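Local coordinates for protein ochratoxinase (Aspergillus niger, PDB 4C65) that hydrolyses ochratoxin A to ochratoxin alpha and L-phenylalanine, acting as a zinc-dependent carboxypeptidase of the amidohydrolase superfamily that prefers C-terminal aromatic residues, at residues R113-Y118 with S262-S267; G328-L333 with A369-G374. One frame throughout, in Å; residues are numbered along the deposited sequence. Where two conformers were deposited one is given.

Overall arrangement
From the N terminus, strand 109-114 of the TIM barrel comes first, and contact 1 ties its C-terminal end, at 113-118, to the end of strand 262-263, closing a loop of 143 residues across the barrel interior. Contact 2 opens only after contact 1 has closed, so the two neither nest nor cross. It closes a shorter loop of 35 residues, about half helical, between the short strand 331-332 and the 3-10 turn at 369-372. The two contact centres lie about 12 Å apart and are joined directly: Arg113 NH1 probably hydrogen-bonds Ser372 O at 2.8 Å, while Arg113 CD packs on Val373 CG1. Arg113 thus links both contacts near the zinc site.

Contact 1: residues R113-Y118 with S262-S267; sequences RDLAGY and SLEHVS
Leu115 and Glu264 make the closest backbone approach, with CA atoms still 10.2 Å apart, and long side chains bridge the gap between these two strand ends. Arg113 does most of the reaching: its CG lies anti to the backbone N (chi1 -167°), and a bend at chi3 brings the guanidinium edge up to the other segment. Arg113 NH1 gives Ser262 OG a hydrogen bond of 3.0 Å, close to the guanidinium plane. In the conformer of Glu264 given here, one of two, Arg113 NH2 makes a salt bridge to Glu264 OE2 at 2.9 Å, reaching it from above the carboxylate plane, the flat groups lying 62° apart. Ser262 OG donates a hydrogen bond to Glu264 OE2 (2.8 Å), nearly along the C-O axis, completing a triangle. Leu115 splits its branches: CD2 rests over one guanidinium face, while CD1 lies 3.7 Å from Glu264 OE1. Outside the pair, Cys68 O takes a bond from Arg113 NE, and Ser243 OG bonds to Glu264 OE2. Glu264 OE1 is hydrogen-bonded to His69 ND1, and Leu115 O to Lys204 NZ; His69, Lys204 and His265 are zinc ligands. This is consistent with a second-shell role, in which Arg113 and Ser262 fix the carboxylate that probably orients and polarises the His69 imidazole, its charge partly balanced by Arg113.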
loop_
_atom_site.group_PDB
_atom_site.type_symbol
_atom_site.label_atom_id
_atom_site.label_comp_id
_atom_site.label_asym_id
_atom_site.label_seq_id
_atom_site.Cartn_x
_atom_site.Cartn_y
_atom_site.Cartn_z
ATOM N N ARG A 113 -28.896 23.595 -6.973
ATOM C CA ARG A 113 -28.617 22.172 -6.864
ATOM C C ARG A 113 -27.316 21.857 -7.587
ATOM O O ARG A 113 -27.249 21.903 -8.823
ATOM C CB ARG A 113 -29.775 21.324 -7.405
ATOM C CG ARG A 113 -29.662 19.848 -7.019
ATOM C CD ARG A 113 -30.816 19.021 -7.549
ATOM N NE ARG A 113 -30.867 19.027 -9.010
ATOM C CZ ARG A 113 -31.523 18.149 -9.762
ATOM N NH1 ARG A 113 -32.199 17.140 -9.219
ATOM N NH2 ARG A 113 -31.498 18.266 -11.083
ATOM N N ASP A 114 -26.283 21.588 -6.787
ATOM C CA ASP A 114 -24.967 21.183 -7.247
ATOM C C ASP A 114 -25.008 19.687 -7.558
ATOM O O ASP A 114 -25.375 18.891 -6.696
ATOM C CB ASP A 114 -23.947 21.455 -6.138
ATOM C CG ASP A 114 -22.602 20.875 -6.419
ATOM O OD1 ASP A 114 -22.170 20.859 -7.588
ATOM O OD2 ASP A 114 -21.929 20.495 -5.454
ATOM N N LEU A 115 -24.594 19.308 -8.762
ATOM C CA LEU A 115 -24.656 17.908 -9.188
ATOM C C LEU A 115 -23.296 17.264 -9.453
ATOM O O LEU A 115 -23.207 16.088 -9.827
ATOM C CB LEU A 115 -25.541 17.805 -10.419
ATOM C CG LEU A 115 -27.014 18.107 -10.171
ATOM C CD1 LEU A 115 -27.778 17.975 -11.482
ATOM C CD2 LEU A 115 -27.596 17.160 -9.119
ATOM N N ALA A 116 -22.216 17.996 -9.217
ATOM C CA ALA A 116 -20.896 17.386 -9.151
ATOM C C ALA A 116 -19.929 18.417 -8.609
ATOM O O ALA A 116 -19.724 19.459 -9.227
ATOM C CB ALA A 116 -20.445 16.931 -10.527
ATOM N N GLY A 117 -19.321 18.164 -7.474
ATOM C CA GLY A 117 -18.303 19.084 -6.994
ATOM C C GLY A 117 -18.279 19.276 -5.495
ATOM O O GLY A 117 -18.626 18.371 -4.729
ATOM N N TYR A 118 -17.908 20.475 -5.078
ATOM C CA TYR A 118 -17.593 20.745 -3.688
ATOM C C TYR A 118 -18.685 21.544 -2.989
ATOM O O TYR A 118 -18.405 22.307 -2.067
ATOM C CB TYR A 118 -16.266 21.513 -3.644
ATOM C CG TYR A 118 -15.093 20.773 -4.212
ATOM C CD1 TYR A 118 -14.668 19.583 -3.639
ATOM C CD2 TYR A 118 -14.430 21.229 -5.340
ATOM C CE1 TYR A 118 -13.608 18.872 -4.170
ATOM C CE2 TYR A 118 -13.344 20.556 -5.855
ATOM C CZ TYR A 118 -12.925 19.381 -5.265
ATOM O OH TYR A 118 -11.849 18.680 -5.777
ATOM N N SER A 262 -35.438 12.503 -10.802
ATOM C CA SER A 262 -35.079 13.683 -11.566
ATOM C C SER A 262 -34.185 13.251 -12.714
ATOM O O SER A 262 -33.289 12.439 -12.535
ATOM C CB SER A 262 -34.375 14.683 -10.637
ATOM O OG SER A 262 -33.891 15.818 -11.341
ATOM N N LEU A 263 -34.444 13.748 -13.908
ATOM C CA LEU A 263 -33.627 13.392 -15.053
ATOM C C LEU A 263 -33.074 14.641 -15.666
ATOM O O LEU A 263 -33.803 15.641 -15.820
ATOM C CB LEU A 263 -34.445 12.637 -16.096
ATOM C CG LEU A 263 -35.098 11.365 -15.601
ATOM C CD1 LEU A 263 -35.972 10.789 -16.707
ATOM C CD2 LEU A 263 -34.075 10.350 -15.134
ATOM N N GLU A 264 -31.810 14.572 -16.071
ATOM C CA GLU A 264 -31.157 15.708 -16.689
ATOM C C GLU A 264 -30.920 15.490 -18.185
ATOM O O GLU A 264 -30.618 14.372 -18.598
ATOM C CB GLU A 264 -29.852 16.001 -15.968
ATOM C CG GLU A 264 -29.868 15.645 -14.505
ATOM C CD GLU A 264 -30.782 16.645 -13.802
ATOM O OE1 GLU A 264 -30.550 17.869 -13.993
ATOM O OE2 GLU A 264 -31.716 16.231 -13.069
ATOM N N HIS A 265 -31.036 16.569 -18.950
ATOM C CA HIS A 265 -30.871 16.570 -20.390
ATOM C C HIS A 265 -32.037 15.888 -21.084
ATOM O O HIS A 265 -32.778 16.525 -21.845
ATOM C CB HIS A 265 -29.530 15.944 -20.819
ATOM C CG HIS A 265 -28.389 16.303 -19.921
ATOM N ND1 HIS A 265 -27.986 17.603 -19.723
ATOM C CD2 HIS A 265 -27.599 15.541 -19.136
ATOM C CE1 HIS A 265 -26.994 17.627 -18.856
ATOM N NE2 HIS A 265 -26.730 16.385 -18.493
ATOM N N VAL A 266 -32.171 14.589 -20.844
ATOM C CA VAL A 266 -33.293 13.797 -21.313
ATOM C C VAL A 266 -33.490 13.938 -22.808
ATOM O O VAL A 266 -34.615 13.918 -23.301
ATOM C CB VAL A 266 -34.600 14.141 -20.575
ATOM C CG1 VAL A 266 -35.363 12.864 -20.282
ATOM C CG2 VAL A 266 -34.347 14.855 -19.257
ATOM N N SER A 267 -32.382 13.976 -23.534
ATOM C CA SER A 267 -32.373 14.328 -24.954
ATOM C C SER A 267 -33.242 13.473 -25.885
ATOM O O SER A 267 -33.651 13.955 -26.940
ATOM C CB SER A 267 -30.928 14.329 -25.472
ATOM O OG SER A 267 -30.138 15.190 -24.681
#

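Contact 2: residues G328-L333 with A369-G374; sequences GVTIAL and APLSVG
Thr330 meets Leu371 where strand 331-332 approaches the 3-10 turn at 369-372. The approach to it begins at Gly328, which ends helix 304-327 in a Schellman motif with positive phi, and runs through Val329. At Thr330 the methyl does the touching: a chi1 of -56° puts OG1 beside the backbone N and leaves CG2 anti to it, and Thr330 CG2 comes within 3.6 Å of Leu371 CD1. The two side chains cross at about a right angle and meet through one methyl of each, at the more open margin of the interface. Ile331 points the other way, onto Tyr321 and Ile325 of helix 304-327, following the in-and-out alternation of a barrel strand with a helix packed behind it. In the TIM-barrel domain this strand lies beside 283-285, and backbone bonds join both Thr330 and Ala332 to Tyr284. Ala332 turns inward again, and its CB sits 4.0 Å from Ala369 CA; here the backbones come nearest, CA to CA 5.1 Å for Ala332 and Ala369. With a methyl the whole side chain of each, the approach can be this close. The turn facing the strand is tightened from within: Ala369 O accepts from Ser372 N at 2.9 Å and also from Ser372 OG at 2.6 Å, the hydroxyl arriving nearly in line with the carbonyl. Leu333 then turns its side chain outward, while its backbone bonds to Cys68.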
loop_
_atom_site.group_PDB
_atom_site.type_symbol
_atom_site.label_atom_id
_atom_site.label_comp_id
_atom_site.label_asym_id
_atom_site.label_seq_id
_atom_site.Cartn_x
_atom_site.Cartn_y
_atom_site.Cartn_z
ATOM N N GLY A 328 -47.232 18.167 -20.447
ATOM C CA GLY A 328 -47.509 18.497 -19.051
ATOM C C GLY A 328 -46.634 17.775 -18.036
ATOM O O GLY A 328 -47.003 17.653 -16.883
ATOM N N VAL A 329 -45.451 17.321 -18.460
ATOM C CA VAL A 329 -44.403 16.819 -17.536
ATOM C C VAL A 329 -43.958 17.956 -16.643
ATOM O O VAL A 329 -43.841 19.090 -17.107
ATOM C CB VAL A 329 -43.173 16.302 -18.306
ATOM C CG1 VAL A 329 -42.116 15.751 -17.349
ATOM C CG2 VAL A 329 -43.582 15.234 -19.322
ATOM N N THR A 330 -43.731 17.667 -15.371
ATOM C CA THR A 330 -43.276 18.680 -14.442
ATOM C C THR A 330 -41.806 19.044 -14.718
ATOM O O THR A 330 -40.938 18.167 -14.724
ATOM C CB THR A 330 -43.373 18.180 -13.007
ATOM O OG1 THR A 330 -44.705 17.774 -12.740
ATOM C CG2 THR A 330 -42.970 19.270 -12.036
ATOM N N ILE A 331 -41.546 20.325 -14.939
ATOM C CA ILE A 331 -40.254 20.772 -15.387
ATOM C C ILE A 331 -39.635 21.733 -14.392
ATOM O O ILE A 331 -40.324 22.533 -13.767
ATOM C CB ILE A 331 -40.393 21.428 -16.774
ATOM C CG1 ILE A 331 -40.802 20.354 -17.774
ATOM C CG2 ILE A 331 -39.087 22.064 -17.241
ATOM C CD1 ILE A 331 -41.709 20.875 -18.838
ATOM N N ALA A 332 -38.318 21.643 -14.245
ATOM C CA ALA A 332 -37.552 22.654 -13.528
ATOM C C ALA A 332 -36.368 23.041 -14.389
ATOM O O ALA A 332 -36.015 22.331 -15.343
ATOM C CB ALA A 332 -37.097 22.153 -12.182
ATOM N N LEU A 333 -35.780 24.190 -14.086
ATOM C CA LEU A 333 -34.723 24.743 -14.921
ATOM C C LEU A 333 -33.344 24.497 -14.321
ATOM O O LEU A 333 -33.137 24.637 -13.115
ATOM C CB LEU A 333 -34.905 26.257 -15.146
ATOM C CG LEU A 333 -36.171 26.665 -15.879
ATOM C CD1 LEU A 333 -36.106 28.127 -16.261
ATOM C CD2 LEU A 333 -36.411 25.832 -17.129
ATOM N N ALA A 369 -38.939 23.986 -8.672
ATOM C CA ALA A 369 -37.514 23.694 -8.523
ATOM C C ALA A 369 -37.139 22.861 -7.292
ATOM O O ALA A 369 -36.280 21.982 -7.390
ATOM C CB ALA A 369 -36.725 24.972 -8.544
ATOM N N PRO A 370 -37.757 23.122 -6.132
ATOM C CA PRO A 370 -37.424 22.260 -5.001
ATOM C C PRO A 370 -37.756 20.769 -5.165
ATOM O O PRO A 370 -37.211 19.944 -4.424
ATOM C CB PRO A 370 -38.215 22.858 -3.834
ATOM C CG PRO A 370 -38.658 24.203 -4.285
ATOM C CD PRO A 370 -38.721 24.171 -5.772
ATOM N N LEU A 371 -38.630 20.424 -6.112
ATOM C CA LEU A 371 -38.878 19.009 -6.443
ATOM C C LEU A 371 -37.576 18.321 -6.850
ATOM O O LEU A 371 -37.407 17.106 -6.684
ATOM C CB LEU A 371 -39.891 18.853 -7.554
ATOM C CG LEU A 371 -41.315 19.316 -7.259
ATOM C CD1 LEU A 371 -42.115 19.325 -8.548
ATOM C CD2 LEU A 371 -41.982 18.428 -6.215
ATOM N N SER A 372 -36.625 19.131 -7.294
ATOM C CA SER A 372 -35.299 18.643 -7.667
ATOM C C SER A 372 -34.538 17.954 -6.537
ATOM O O SER A 372 -33.594 17.202 -6.828
ATOM C CB SER A 372 -34.443 19.778 -8.241
ATOM O OG SER A 372 -34.013 20.691 -7.239
ATOM N N VAL A 373 -34.903 18.237 -5.275
ATOM C CA VAL A 373 -34.230 17.623 -4.116
ATOM C C VAL A 373 -35.184 16.855 -3.241
ATOM O O VAL A 373 -34.818 16.412 -2.162
ATOM C CB VAL A 373 -33.420 18.642 -3.282
ATOM C CG1 VAL A 373 -32.390 19.336 -4.163
ATOM C CG2 VAL A 373 -34.318 19.659 -2.617
ATOM N N GLY A 374 -36.396 16.623 -3.754
ATOM C CA GLY A 374 -37.301 15.682 -3.139
ATOM C C GLY A 374 -37.604 16.040 -1.708
ATOM O O GLY A 374 -37.895 17.194 -1.420
#